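Local coordinates for protein methylmalonate-semialdehyde dehydrogenase (Oceanimonas doudoroffii, PDB 4ZZ7) that probably oxidises methylmalonate semialdehyde with NAD and coenzyme A to an acyl-CoA, as an aldehyde dehydrogenase working in a tetramer, at residues G8-G13 with M201-G206; V16-R21 with L39-T44; G251-A256 with E384-P389; G368-D373 with G388-V393. All blocks are in the same frame, centred on the assembly; numbering follows the deposited sequence.

Contact 1 (G8-G13 with M201-G206)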
loop_
_atom_site.group_PDB
_atom_site.type_symbol
_atom_site.label_atom_id
_atom_site.label_comp_id
_atom_site.label_asym_id
_atom_site.label_seq_id
_atom_site.Cartn_x
_atom_site.Cartn_y
_atom_site.Cartn_z
ATOM N N GLY A 8 40.392 10.678 -11.421
ATOM C CA GLY A 8 40.578 10.329 -10.029
ATOM C C GLY A 8 39.368 9.691 -9.386
ATOM O O GLY A 8 38.636 8.935 -10.008
ATOM N N HIS A 9 39.185 10.038 -8.119
ATOM C CA HIS A 9 38.174 9.475 -7.263
ATOM C C HIS A 9 37.548 10.591 -6.463
ATOM O O HIS A 9 38.204 11.557 -6.123
ATOM C CB HIS A 9 38.791 8.501 -6.271
ATOM C CG HIS A 9 39.774 7.554 -6.870
ATOM N ND1 HIS A 9 39.438 6.676 -7.868
ATOM C CD2 HIS A 9 41.082 7.331 -6.595
ATOM C CE1 HIS A 9 40.495 5.954 -8.198
ATOM N NE2 HIS A 9 41.507 6.332 -7.438
ATOM N N LEU A 10 36.276 10.437 -6.142
ATOM C CA LEU A 10 35.552 11.378 -5.316
ATOM C C LEU A 10 35.443 10.769 -3.932
ATOM O O LEU A 10 34.697 9.809 -3.728
ATOM C CB LEU A 10 34.169 11.613 -5.917
ATOM C CG LEU A 10 33.207 12.533 -5.173
ATOM C CD1 LEU A 10 33.818 13.901 -4.938
ATOM C CD2 LEU A 10 31.920 12.652 -5.981
ATOM N N ILE A 11 36.207 11.311 -2.990
ATOM C CA ILE A 11 36.162 10.837 -1.610
ATOM C C ILE A 11 36.045 11.987 -0.624
ATOM O O ILE A 11 36.945 12.802 -0.495
ATOM C CB ILE A 11 37.405 10.011 -1.244
ATOM C CG1 ILE A 11 37.516 8.796 -2.168
ATOM C CG2 ILE A 11 37.333 9.568 0.212
ATOM C CD1 ILE A 11 38.732 7.919 -1.931
ATOM N N ASN A 12 34.940 12.005 0.107
ATOM C CA ASN A 12 34.608 13.091 1.025
ATOM C C ASN A 12 34.608 14.458 0.319
ATOM O O ASN A 12 35.186 15.424 0.801
ATOM C CB ASN A 12 35.538 13.064 2.241
ATOM C CG ASN A 12 34.860 13.560 3.518
ATOM O OD1 ASN A 12 33.924 12.945 4.024
ATOM N ND2 ASN A 12 35.349 14.648 4.056
ATOM N N GLY A 13 33.946 14.508 -0.837
ATOM C CA GLY A 13 33.691 15.763 -1.558
ATOM C C GLY A 13 34.911 16.373 -2.222
ATOM O O GLY A 13 34.960 17.587 -2.461
ATOM N N MET A 201 28.123 10.547 -0.631
ATOM C CA MET A 201 28.359 9.878 -1.905
ATOM C C MET A 201 29.865 9.827 -2.177
ATOM O O MET A 201 30.585 10.795 -1.972
ATOM C CB MET A 201 27.641 10.622 -3.019
ATOM C CG MET A 201 27.908 10.098 -4.412
ATOM S SD MET A 201 27.401 8.402 -4.479
ATOM C CE MET A 201 27.471 8.112 -6.242
ATOM N N ASN A 202 30.327 8.681 -2.650
ATOM C CA ASN A 202 31.725 8.492 -3.008
ATOM C C ASN A 202 31.824 7.704 -4.317
ATOM O O ASN A 202 30.997 6.830 -4.580
ATOM C CB ASN A 202 32.441 7.746 -1.895
ATOM C CG ASN A 202 32.437 8.509 -0.584
ATOM O OD1 ASN A 202 33.165 9.464 -0.442
ATOM N ND2 ASN A 202 31.631 8.081 0.379
ATOM N N VAL A 203 32.813 8.035 -5.143
ATOM C CA VAL A 203 33.082 7.290 -6.375
ATOM C C VAL A 203 34.510 6.809 -6.293
ATOM O O VAL A 203 35.424 7.583 -6.090
ATOM C CB VAL A 203 32.881 8.125 -7.664
ATOM C CG1 VAL A 203 33.135 7.265 -8.904
ATOM C CG2 VAL A 203 31.475 8.679 -7.706
ATOM N N VAL A 204 34.715 5.525 -6.459
ATOM C CA VAL A 204 36.047 4.976 -6.302
ATOM C C VAL A 204 36.295 4.088 -7.521
ATOM O O VAL A 204 35.675 3.049 -7.693
ATOM C CB VAL A 204 36.163 4.313 -4.909
ATOM C CG1 VAL A 204 35.822 2.835 -4.932
ATOM C CG2 VAL A 204 37.520 4.578 -4.302
ATOM N N ASN A 205 37.105 4.587 -8.446
ATOM C CA ASN A 205 37.441 3.858 -9.691
ATOM C C ASN A 205 38.455 2.740 -9.492
ATOM O O ASN A 205 39.369 2.850 -8.663
ATOM C CB ASN A 205 37.962 4.823 -10.740
ATOM C CG ASN A 205 36.863 5.585 -11.380
ATOM O OD1 ASN A 205 36.045 4.993 -12.069
ATOM N ND2 ASN A 205 36.822 6.895 -11.168
ATOM N N GLY A 206 38.307 1.675 -10.266
ATOM C CA GLY A 206 39.203 0.559 -10.119
ATOM C C GLY A 206 38.749 -0.667 -10.873
ATOM O O GLY A 206 37.921 -0.611 -11.797
HETATM O O HOH W 1 31.873 13.171 -1.079
#
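H9 and N205 hold one end of this antiparallel contact. CG of H9 stands anti to its own carbonyl carbon, beside the backbone N (chi1 -45°), and ND1 accepts the backbone N of N205 at 3.2 Å from N to ND1. That donor is tilted 31° out of the imidazole plane, whereas CB of N205 sits in plane at the ring edge. The N205 amide then reaches across to G8, the residue before H9: ND2 donates to G8 O over 3.0 Å, with G8 O close to the amide plane. NE2 of H9 bonds weakly to D38. In the middle, L10 and V203 form a single hydrogen-bonded pair, L10 N to V203 O at 3.0 Å and V203 N to L10 O at 2.9 Å. L10 CB touches V203 CB at 4.1 Å. At the far end OD1 of N202 takes the backbone N of N12, 3.1 Å away and nearly along the C=O axis of the amide, while ND2 makes weak bonds to the carbonyls of F172 and G199. A water also bridges M201 O and, weakly, G13 N. The tip of I11, CD1, meets CG2 of V204. Through this single bridge the N-terminal strand 6-10 is joined to strand 201-203, the outermost strand within the chain of the Rossmann-like coenzyme-binding sheet; G206, just beyond, touches NAD. Strand 171-175 is the next strand in, helix 182-193 packs on L10, M201 and V203, and helix 42-61 receives I11, N12 and N202.

Contact 2 (V16-R21 with L39-T44)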
loop_
_atom_site.group_PDB
_atom_site.type_symbol
_atom_site.label_atom_id
_atom_site.label_comp_id
_atom_site.label_asym_id
_atom_site.label_seq_id
_atom_site.Cartn_x
_atom_site.Cartn_y
_atom_site.Cartn_z
ATOM N N VAL A 16 40.615 13.005 -5.518
ATOM C CA VAL A 16 41.915 12.493 -5.088
ATOM C C VAL A 16 42.430 11.417 -6.036
ATOM O O VAL A 16 41.676 10.766 -6.764
ATOM C CB VAL A 16 41.888 11.942 -3.641
ATOM C CG1 VAL A 16 41.428 13.022 -2.658
ATOM C CG2 VAL A 16 41.008 10.704 -3.535
ATOM N N THR A 17 43.735 11.226 -6.022
ATOM C CA THR A 17 44.314 10.253 -6.910
ATOM C C THR A 17 45.495 9.566 -6.269
ATOM O O THR A 17 46.388 10.216 -5.748
ATOM C CB THR A 17 44.652 10.886 -8.257
ATOM O OG1 THR A 17 45.342 9.916 -9.051
ATOM C CG2 THR A 17 45.482 12.167 -8.086
ATOM N N GLU A 18 45.463 8.241 -6.299
ATOM C CA GLU A 18 46.388 7.420 -5.542
ATOM C C GLU A 18 47.740 7.331 -6.217
ATOM O O GLU A 18 48.759 7.436 -5.538
ATOM C CB GLU A 18 45.833 6.018 -5.367
ATOM C CG GLU A 18 46.660 5.141 -4.438
ATOM C CD GLU A 18 46.196 3.702 -4.445
ATOM O OE1 GLU A 18 44.978 3.471 -4.316
ATOM O OE2 GLU A 18 47.038 2.792 -4.586
ATOM N N ASN A 19 47.734 7.089 -7.529
ATOM C CA ASN A 19 48.943 7.125 -8.372
ATOM C C ASN A 19 49.919 5.963 -8.211
ATOM O O ASN A 19 51.132 6.146 -8.363
ATOM C CB ASN A 19 49.697 8.460 -8.221
ATOM C CG ASN A 19 48.939 9.614 -8.824
ATOM O OD1 ASN A 19 48.503 9.542 -9.990
ATOM N ND2 ASN A 19 48.787 10.702 -8.052
ATOM N N THR A 20 49.396 4.777 -7.924
ATOM C CA THR A 20 50.231 3.575 -7.887
ATOM C C THR A 20 49.989 2.662 -9.085
ATOM O O THR A 20 50.823 1.815 -9.393
ATOM C CB THR A 20 50.109 2.794 -6.547
ATOM O OG1 THR A 20 48.883 2.076 -6.494
ATOM C CG2 THR A 20 50.244 3.740 -5.322
ATOM N N ARG A 21 48.876 2.851 -9.784
ATOM C CA ARG A 21 48.519 1.984 -10.910
ATOM C C ARG A 21 47.467 2.657 -11.780
ATOM O O ARG A 21 46.573 3.322 -11.262
ATOM C CB ARG A 21 47.983 0.666 -10.350
ATOM C CG ARG A 21 47.661 -0.394 -11.385
ATOM C CD ARG A 21 47.672 -1.757 -10.720
ATOM N NE ARG A 21 46.723 -1.846 -9.602
ATOM C CZ ARG A 21 45.491 -2.363 -9.684
ATOM N NH1 ARG A 21 45.003 -2.844 -10.844
ATOM N NH2 ARG A 21 44.734 -2.406 -8.591
ATOM N N LEU A 39 43.600 3.639 -10.719
ATOM C CA LEU A 39 42.952 2.485 -10.111
ATOM C C LEU A 39 43.173 2.467 -8.603
ATOM O O LEU A 39 44.305 2.478 -8.123
ATOM C CB LEU A 39 43.428 1.176 -10.742
ATOM C CG LEU A 39 43.209 1.056 -12.257
ATOM C CD1 LEU A 39 43.617 -0.328 -12.724
ATOM C CD2 LEU A 39 41.769 1.330 -12.692
ATOM N N ALA A 40 42.071 2.424 -7.861
ATOM C CA ALA A 40 42.123 2.522 -6.414
ATOM C C ALA A 40 42.418 1.188 -5.786
ATOM O O ALA A 40 41.921 0.153 -6.209
ATOM C CB ALA A 40 40.818 3.067 -5.866
ATOM N N SER A 41 43.218 1.240 -4.742
ATOM C CA SER A 41 43.701 0.053 -4.079
ATOM C C SER A 41 42.867 -0.116 -2.842
ATOM O O SER A 41 42.122 0.787 -2.476
ATOM C CB SER A 41 45.165 0.267 -3.694
ATOM O OG SER A 41 45.269 1.386 -2.807
ATOM N N THR A 42 43.036 -1.235 -2.156
ATOM C CA THR A 42 42.228 -1.501 -0.972
ATOM C C THR A 42 42.379 -0.402 0.109
ATOM O O THR A 42 41.480 -0.204 0.910
ATOM C CB THR A 42 42.514 -2.881 -0.338
ATOM O OG1 THR A 42 43.833 -2.891 0.181
ATOM C CG2 THR A 42 42.432 -3.996 -1.333
ATOM N N LYS A 43 43.497 0.308 0.141
ATOM C CA LYS A 43 43.672 1.403 1.106
ATOM C C LYS A 43 42.842 2.647 0.773
ATOM O O LYS A 43 42.394 3.383 1.671
ATOM C CB LYS A 43 45.142 1.806 1.168
ATOM C CG LYS A 43 45.420 2.937 2.146
ATOM C CD LYS A 43 46.849 3.433 2.058
ATOM C CE LYS A 43 47.027 4.679 2.917
ATOM N NZ LYS A 43 48.416 5.208 2.859
ATOM N N THR A 44 42.700 2.902 -0.527
ATOM C CA THR A 44 41.965 4.050 -1.035
ATOM C C THR A 44 40.472 3.822 -0.882
ATOM O O THR A 44 39.754 4.696 -0.429
ATOM C CB THR A 44 42.311 4.300 -2.512
ATOM O OG1 THR A 44 43.714 4.557 -2.628
ATOM C CG2 THR A 44 41.521 5.501 -3.067
HETATM O O HOH W 2 46.392 3.971 -8.261
#
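OE1 of E18 is gripped at the start of helix 42-61. The backbone N of S41 donates to it at 2.9 Å, on the syn lone pair, and OG of S41 donates at 2.6 Å from above the carboxylate plane, 39° out of it. OG1 of T44 also points at OE1, but that separation is modelled too short to be trusted. The extended E18 side chain, with CG anti to the backbone N (chi1 -173°), brings its carboxylate to S41, whose OG lies between its own backbone N and carbonyl carbon. The other oxygen, OE2, takes OG1 of T20 at 2.7 Å, again from above the plane, so a residue of its own loop steadies the group. S41 is the N-cap residue, and its hydroxyl is turned to E18. Farther along, R21 O accepts L39 N at 3.0 Å, an almost straight bond (171°), and a water joins T20 N to L39 O. The R21 guanidinium lies with one face over L39, CB 4.2 Å above the plane at its centre, and NH1 is 3.4 Å from L39 CD1; its charge is paired with E209 and D207. Since E209 also accepts T42 N, two carboxylates, those of E18 and E209, meet backbone N-H groups at this helix start, where the helix dipole would probably favour their ionised form.

Contact 3 (G251-A256 with E384-P389). With NAD (nicotinamide-adenine-dinucleotide), chain M.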
loop_
_atom_site.group_PDB
_atom_site.type_symbol
_atom_site.label_atom_id
_atom_site.label_comp_id
_atom_site.label_asym_id
_atom_site.label_seq_id
_atom_site.Cartn_x
_atom_site.Cartn_y
_atom_site.Cartn_z
ATOM N N GLY A 251 23.398 -11.319 -17.153
ATOM C CA GLY A 251 23.210 -11.273 -18.598
ATOM C C GLY A 251 21.814 -11.562 -19.098
ATOM O O GLY A 251 20.886 -11.766 -18.310
ATOM N N ALA A 252 21.684 -11.605 -20.423
ATOM C CA ALA A 252 20.379 -11.706 -21.075
ATOM C C ALA A 252 20.424 -12.230 -22.521
ATOM O O ALA A 252 21.387 -12.008 -23.240
ATOM C CB ALA A 252 19.733 -10.345 -21.037
ATOM N N LYS A 253 19.384 -12.956 -22.911
ATOM C CA LYS A 253 19.104 -13.278 -24.326
ATOM C C LYS A 253 17.614 -13.046 -24.606
ATOM O O LYS A 253 16.767 -13.955 -24.467
ATOM C CB LYS A 253 19.505 -14.719 -24.697
ATOM C CG LYS A 253 20.708 -14.822 -25.639
ATOM C CD LYS A 253 20.336 -14.646 -27.106
ATOM C CE LYS A 253 21.533 -14.864 -28.032
ATOM N NZ LYS A 253 22.396 -13.673 -28.199
ATOM N N ASN A 254 17.293 -11.814 -24.992
ATOM C CA ASN A 254 15.891 -11.407 -25.049
ATOM C C ASN A 254 15.243 -11.839 -26.349
ATOM O O ASN A 254 15.701 -11.462 -27.412
ATOM C CB ASN A 254 15.761 -9.899 -24.843
ATOM C CG ASN A 254 15.962 -9.459 -23.374
ATOM O OD1 ASN A 254 15.462 -8.419 -22.968
ATOM N ND2 ASN A 254 16.658 -10.235 -22.587
ATOM N N HIS A 255 14.181 -12.638 -26.239
ATOM C CA HIS A 255 13.457 -13.185 -27.384
ATOM C C HIS A 255 12.155 -12.430 -27.628
ATOM O O HIS A 255 11.490 -12.048 -26.686
ATOM C CB HIS A 255 13.083 -14.649 -27.139
ATOM C CG HIS A 255 14.235 -15.612 -27.159
ATOM N ND1 HIS A 255 15.362 -15.452 -26.376
ATOM C CD2 HIS A 255 14.403 -16.781 -27.818
ATOM C CE1 HIS A 255 16.185 -16.464 -26.576
ATOM N NE2 HIS A 255 15.627 -17.282 -27.448
ATOM N N ALA A 256 11.790 -12.262 -28.898
ATOM C CA ALA A 256 10.489 -11.721 -29.295
ATOM C C ALA A 256 9.764 -12.721 -30.194
ATOM O O ALA A 256 10.286 -13.108 -31.247
ATOM C CB ALA A 256 10.650 -10.395 -30.022
ATOM N N GLU A 384 24.876 -18.141 -26.176
ATOM C CA GLU A 384 25.647 -17.138 -25.451
ATOM C C GLU A 384 25.238 -15.718 -25.829
ATOM O O GLU A 384 24.724 -15.507 -26.915
ATOM C CB GLU A 384 27.132 -17.371 -25.692
ATOM C CG GLU A 384 27.599 -18.723 -25.145
ATOM C CD GLU A 384 29.075 -19.001 -25.374
ATOM O OE1 GLU A 384 29.798 -18.145 -25.946
ATOM O OE2 GLU A 384 29.506 -20.098 -24.969
ATOM N N GLU A 385 25.430 -14.765 -24.908
ATOM C CA GLU A 385 25.043 -13.365 -25.109
ATOM C C GLU A 385 26.125 -12.661 -25.917
ATOM O O GLU A 385 27.271 -12.519 -25.447
ATOM C CB GLU A 385 24.864 -12.637 -23.764
ATOM C CG GLU A 385 24.615 -11.126 -23.892
ATOM C CD GLU A 385 24.332 -10.432 -22.575
ATOM O OE1 GLU A 385 23.330 -9.676 -22.516
ATOM O OE2 GLU A 385 25.099 -10.635 -21.606
ATOM N N ILE A 386 25.757 -12.189 -27.106
ATOM C CA ILE A 386 26.711 -11.609 -28.030
ATOM C C ILE A 386 27.051 -10.206 -27.601
ATOM O O ILE A 386 28.226 -9.831 -27.576
ATOM C CB ILE A 386 26.159 -11.567 -29.460
ATOM C CG1 ILE A 386 25.984 -12.993 -30.002
ATOM C CG2 ILE A 386 27.106 -10.794 -30.368
ATOM C CD1 ILE A 386 25.195 -13.094 -31.287
ATOM N N PHE A 387 26.012 -9.428 -27.310
ATOM C CA PHE A 387 26.146 -8.071 -26.779
ATOM C C PHE A 387 26.779 -7.173 -27.857
ATOM O O PHE A 387 27.755 -6.449 -27.626
ATOM C CB PHE A 387 26.962 -8.103 -25.455
ATOM C CG PHE A 387 26.515 -7.101 -24.402
ATOM C CD1 PHE A 387 25.257 -7.221 -23.779
ATOM C CD2 PHE A 387 27.373 -6.074 -23.983
ATOM C CE1 PHE A 387 24.858 -6.323 -22.803
ATOM C CE2 PHE A 387 26.980 -5.178 -23.006
ATOM C CZ PHE A 387 25.721 -5.296 -22.423
ATOM N N GLY A 388 26.219 -7.256 -29.051
ATOM C CA GLY A 388 26.624 -6.410 -30.165
ATOM C C GLY A 388 25.435 -6.205 -31.088
ATOM O O GLY A 388 24.374 -6.774 -30.864
ATOM N N PRO A 389 25.610 -5.416 -32.151
ATOM C CA PRO A 389 24.489 -5.081 -33.030
ATOM C C PRO A 389 24.079 -6.248 -33.952
ATOM O O PRO A 389 24.304 -6.194 -35.156
ATOM C CB PRO A 389 25.020 -3.869 -33.816
ATOM C CG PRO A 389 26.496 -4.042 -33.835
ATOM C CD PRO A 389 26.884 -4.856 -32.635
HETATM P PA NAD M . 31.050 -7.026 -16.000
HETATM O O1A NAD M . 32.502 -7.164 -16.450
HETATM O O2A NAD M . 30.183 -8.241 -15.717
HETATM O O5B NAD M . 31.025 -6.163 -14.625
HETATM C C5B NAD M . 30.968 -4.730 -14.581
HETATM C C4B NAD M . 31.532 -4.185 -13.269
HETATM O O4B NAD M . 32.103 -5.239 -12.489
HETATM C C3B NAD M . 32.643 -3.157 -13.458
HETATM O O3B NAD M . 32.421 -2.091 -12.532
HETATM C C2B NAD M . 33.940 -3.926 -13.215
HETATM O O2B NAD M . 35.020 -3.247 -12.567
HETATM C C1B NAD M . 33.513 -5.064 -12.306
HETATM N N9A NAD M . 34.251 -6.333 -12.585
HETATM C C8A NAD M . 34.591 -6.819 -13.814
HETATM N N7A NAD M . 35.235 -7.999 -13.696
HETATM C C5A NAD M . 35.324 -8.293 -12.375
HETATM C C6A NAD M . 35.902 -9.403 -11.562
HETATM N N6A NAD M . 36.512 -10.440 -12.176
HETATM N N1A NAD M . 35.785 -9.336 -10.208
HETATM C C2A NAD M . 35.170 -8.282 -9.589
HETATM N N3A NAD M . 34.618 -7.244 -10.251
HETATM C C4A NAD M . 34.670 -7.190 -11.624
HETATM O O3 NAD M . 30.249 -6.076 -17.071
HETATM P PN NAD M . 30.838 -5.118 -18.263
HETATM O O1N NAD M . 31.526 -3.877 -17.687
HETATM O O2N NAD M . 31.527 -5.905 -19.387
HETATM O O5D NAD M . 29.385 -4.700 -18.804
HETATM C C5D NAD M . 28.636 -5.601 -19.637
HETATM C C4D NAD M . 27.604 -6.480 -18.901
HETATM O O4D NAD M . 26.521 -5.760 -18.270
HETATM C C3D NAD M . 26.922 -7.445 -19.886
HETATM O O3D NAD M . 27.437 -8.773 -19.739
HETATM C C2D NAD M . 25.413 -7.380 -19.602
HETATM O O2D NAD M . 24.825 -8.682 -19.511
HETATM C C1D NAD M . 25.359 -6.607 -18.295
HETATM N N1N NAD M . 24.139 -5.839 -18.069
HETATM C C2N NAD M . 23.221 -6.387 -17.261
HETATM C C3N NAD M . 22.036 -5.716 -16.978
HETATM C C7N NAD M . 20.952 -6.299 -16.104
HETATM O O7N NAD M . 20.446 -7.412 -16.285
HETATM N N7N NAD M . 20.517 -5.521 -15.128
HETATM C C4N NAD M . 21.836 -4.450 -17.519
HETATM C C5N NAD M . 22.797 -3.887 -18.348
HETATM C C6N NAD M . 23.961 -4.614 -18.608
#
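The E385 carboxylate stands between A252 and the nicotinamide ribose of NAD, OE1 turned to the A252 backbone and OE2 to the sugar. Beside it the F387 ring lays one face against the same ribose, C3D 3.5 Å above the ring plane and offset toward the rim, while the CE1 and CZ atoms meet C2D. A third flat group, the H255 imidazole, has K253 O in plane at its edge, where ND1 donates over 2.8 Å; seen from that carbonyl, the donor is 47° above the plane. NE2 of H255 bonds the Y382 hydroxyl, and the two rings meet nearly perpendicularly. OE2 of E385 accepts O2D of the ribose at 2.9 Å. With CG anti to the backbone N (chi1 173°) and the chain extended to CD, the carboxylate is carried out to A252 and the ribose. A252 N gives OE1 a weak bond, 3.3 Å long. E385 to P389 spell the Glu-Ile-Phe-Gly-Pro loop of the aldehyde dehydrogenase family, whose Glu (E385) and Phe (F387) embrace the nicotinamide ribose; G251 closes in from the other segment, its CA 3.2 Å from O2D. K253 bends at chi2 and chi4 to carry NZ to E384 O, a weak bond of 3.2 Å, with I386 CG1 4.1 Å from NZ. The E384 carboxylate turns instead to the Y338 hydroxyl. The A252 side chain lies about 5 Å from that of C283, which also belongs to the NAD site.

Contact 4 (G368-D373 with G388-V393)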
loop_
_atom_site.group_PDB
_atom_site.type_symbol
_atom_site.label_atom_id
_atom_site.label_comp_id
_atom_site.label_asym_id
_atom_site.label_seq_id
_atom_site.Cartn_x
_atom_site.Cartn_y
_atom_site.Cartn_z
ATOM N N GLY A 368 28.828 -3.291 -37.792
ATOM C CA GLY A 368 27.614 -2.839 -38.436
ATOM C C GLY A 368 26.467 -3.736 -38.068
ATOM O O GLY A 368 26.664 -4.865 -37.642
ATOM N N GLY A 369 25.260 -3.242 -38.262
ATOM C CA GLY A 369 24.063 -4.006 -37.923
ATOM C C GLY A 369 23.961 -5.254 -38.780
ATOM O O GLY A 369 23.922 -5.159 -39.995
ATOM N N THR A 370 23.933 -6.420 -38.143
ATOM C CA THR A 370 23.906 -7.697 -38.848
ATOM C C THR A 370 22.619 -8.469 -38.558
ATOM O O THR A 370 22.088 -8.387 -37.461
ATOM C CB THR A 370 25.142 -8.575 -38.508
ATOM O OG1 THR A 370 24.830 -9.480 -37.452
ATOM C CG2 THR A 370 26.318 -7.745 -38.109
ATOM N N LEU A 371 22.153 -9.228 -39.551
ATOM C CA LEU A 371 20.986 -10.103 -39.424
ATOM C C LEU A 371 21.438 -11.521 -39.704
ATOM O O LEU A 371 22.057 -11.757 -40.738
ATOM C CB LEU A 371 19.928 -9.718 -40.436
ATOM C CG LEU A 371 18.478 -9.943 -40.021
ATOM C CD1 LEU A 371 17.548 -9.634 -41.178
ATOM C CD2 LEU A 371 18.236 -11.365 -39.570
ATOM N N ILE A 372 21.158 -12.450 -38.787
ATOM C CA ILE A 372 21.445 -13.887 -38.987
ATOM C C ILE A 372 20.101 -14.611 -39.084
ATOM O O ILE A 372 19.192 -14.292 -38.338
ATOM C CB ILE A 372 22.298 -14.467 -37.849
ATOM C CG1 ILE A 372 23.567 -13.633 -37.681
ATOM C CG2 ILE A 372 22.680 -15.890 -38.180
ATOM C CD1 ILE A 372 24.457 -14.040 -36.524
ATOM N N ASP A 373 19.958 -15.556 -40.010
ATOM C CA ASP A 373 18.681 -16.272 -40.202
ATOM C C ASP A 373 18.959 -17.770 -40.070
ATOM O O ASP A 373 20.114 -18.208 -40.155
ATOM C CB ASP A 373 18.046 -15.888 -41.562
ATOM C CG ASP A 373 16.561 -16.358 -41.737
ATOM O OD1 ASP A 373 15.873 -16.766 -40.779
ATOM O OD2 ASP A 373 16.072 -16.321 -42.885
ATOM N N GLY A 388 26.219 -7.256 -29.051
ATOM C CA GLY A 388 26.624 -6.410 -30.165
ATOM C C GLY A 388 25.435 -6.205 -31.088
ATOM O O GLY A 388 24.374 -6.774 -30.864
ATOM N N PRO A 389 25.610 -5.416 -32.151
ATOM C CA PRO A 389 24.489 -5.081 -33.030
ATOM C C PRO A 389 24.079 -6.248 -33.952
ATOM O O PRO A 389 24.304 -6.194 -35.156
ATOM C CB PRO A 389 25.020 -3.869 -33.816
ATOM C CG PRO A 389 26.496 -4.042 -33.835
ATOM C CD PRO A 389 26.884 -4.856 -32.635
ATOM N N VAL A 390 23.468 -7.287 -33.381
ATOM C CA VAL A 390 23.208 -8.530 -34.110
ATOM C C VAL A 390 21.809 -9.007 -33.785
ATOM O O VAL A 390 21.487 -9.198 -32.624
ATOM C CB VAL A 390 24.235 -9.630 -33.722
ATOM C CG1 VAL A 390 23.974 -10.946 -34.449
ATOM C CG2 VAL A 390 25.666 -9.163 -33.974
ATOM N N LEU A 391 20.994 -9.221 -34.811
ATOM C CA LEU A 391 19.674 -9.799 -34.633
ATOM C C LEU A 391 19.595 -11.203 -35.233
ATOM O O LEU A 391 19.768 -11.369 -36.426
ATOM C CB LEU A 391 18.640 -8.924 -35.308
ATOM C CG LEU A 391 17.226 -8.890 -34.705
ATOM C CD1 LEU A 391 16.229 -8.436 -35.770
ATOM C CD2 LEU A 391 16.763 -10.201 -34.076
ATOM N N GLN A 392 19.333 -12.200 -34.383
ATOM C CA GLN A 392 19.119 -13.610 -34.784
ATOM C C GLN A 392 17.630 -13.927 -34.920
ATOM O O GLN A 392 16.817 -13.462 -34.129
ATOM C CB GLN A 392 19.756 -14.554 -33.757
ATOM C CG GLN A 392 21.266 -14.578 -33.850
ATOM C CD GLN A 392 21.956 -15.121 -32.615
ATOM O OE1 GLN A 392 21.667 -14.710 -31.499
ATOM N NE2 GLN A 392 22.912 -16.014 -32.816
ATOM N N VAL A 393 17.261 -14.723 -35.915
ATOM C CA VAL A 393 15.840 -15.112 -36.094
ATOM C C VAL A 393 15.702 -16.626 -36.180
ATOM O O VAL A 393 16.276 -17.256 -37.057
ATOM C CB VAL A 393 15.148 -14.392 -37.276
ATOM C CG1 VAL A 393 16.146 -14.088 -38.353
ATOM C CG2 VAL A 393 13.981 -15.182 -37.849
#
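Strands 370-373 and 390-393 run parallel, their axes 4.8 Å apart at closest and 17° from exact alignment. T370 pairs with V390, L371 with L391 and I372 with Q392. T370 N donates to P389 O at 3.0 Å, L391 N to T370 O at 3.0 Å and I372 N to L391 O at 2.9 Å; V393 N to I372 O is longer and more bent (138°). P389 centres an inverse gamma turn that leads into its strand. On one face, I372 lies side by side with Q392, and its CD1 meets V390 CG1 at 3.8 Å; T370 OG1 rests against V390. On the other, L371 CD2 reaches past L391 to V393 CG1 at 3.6 Å. V390 sets CG1 anti to the backbone N (chi1 179°), where it touches both T370 and I372. The pair closes a beta-alpha-beta unit through helix 380-383, whose S381 carbonyl takes the Q392 amide; helices 264-276 and 296-308 pack on the L371, L391 and V393 face. Side-chain contact here is largely apolar, and the buried D373 carboxylate is balanced by a salt bridge to R395, consistent with its staying charged.

From the N terminus, 8-13 opens the long loop that contact 1 closes at 201-206, and contact 2 (16-21 with 39-44) forms within it, so the two nest. They also touch: H9 O meets V16 N, and N205 O meets A40 N, tying the N-terminal sheet and the start of helix 42-61 to the edge of the coenzyme-binding sheet. Contact 3 opens only after contact 1 has closed. Segment 368-373 of contact 4 lies within its loop, but both contacts end on the same stretch, sharing G388 and P389, so neither encloses the other; Q392 packs on K253 and I386. Contacts 3 and 4 reach the same sheet, about 32 and 39 Å from contact 1, centre to centre.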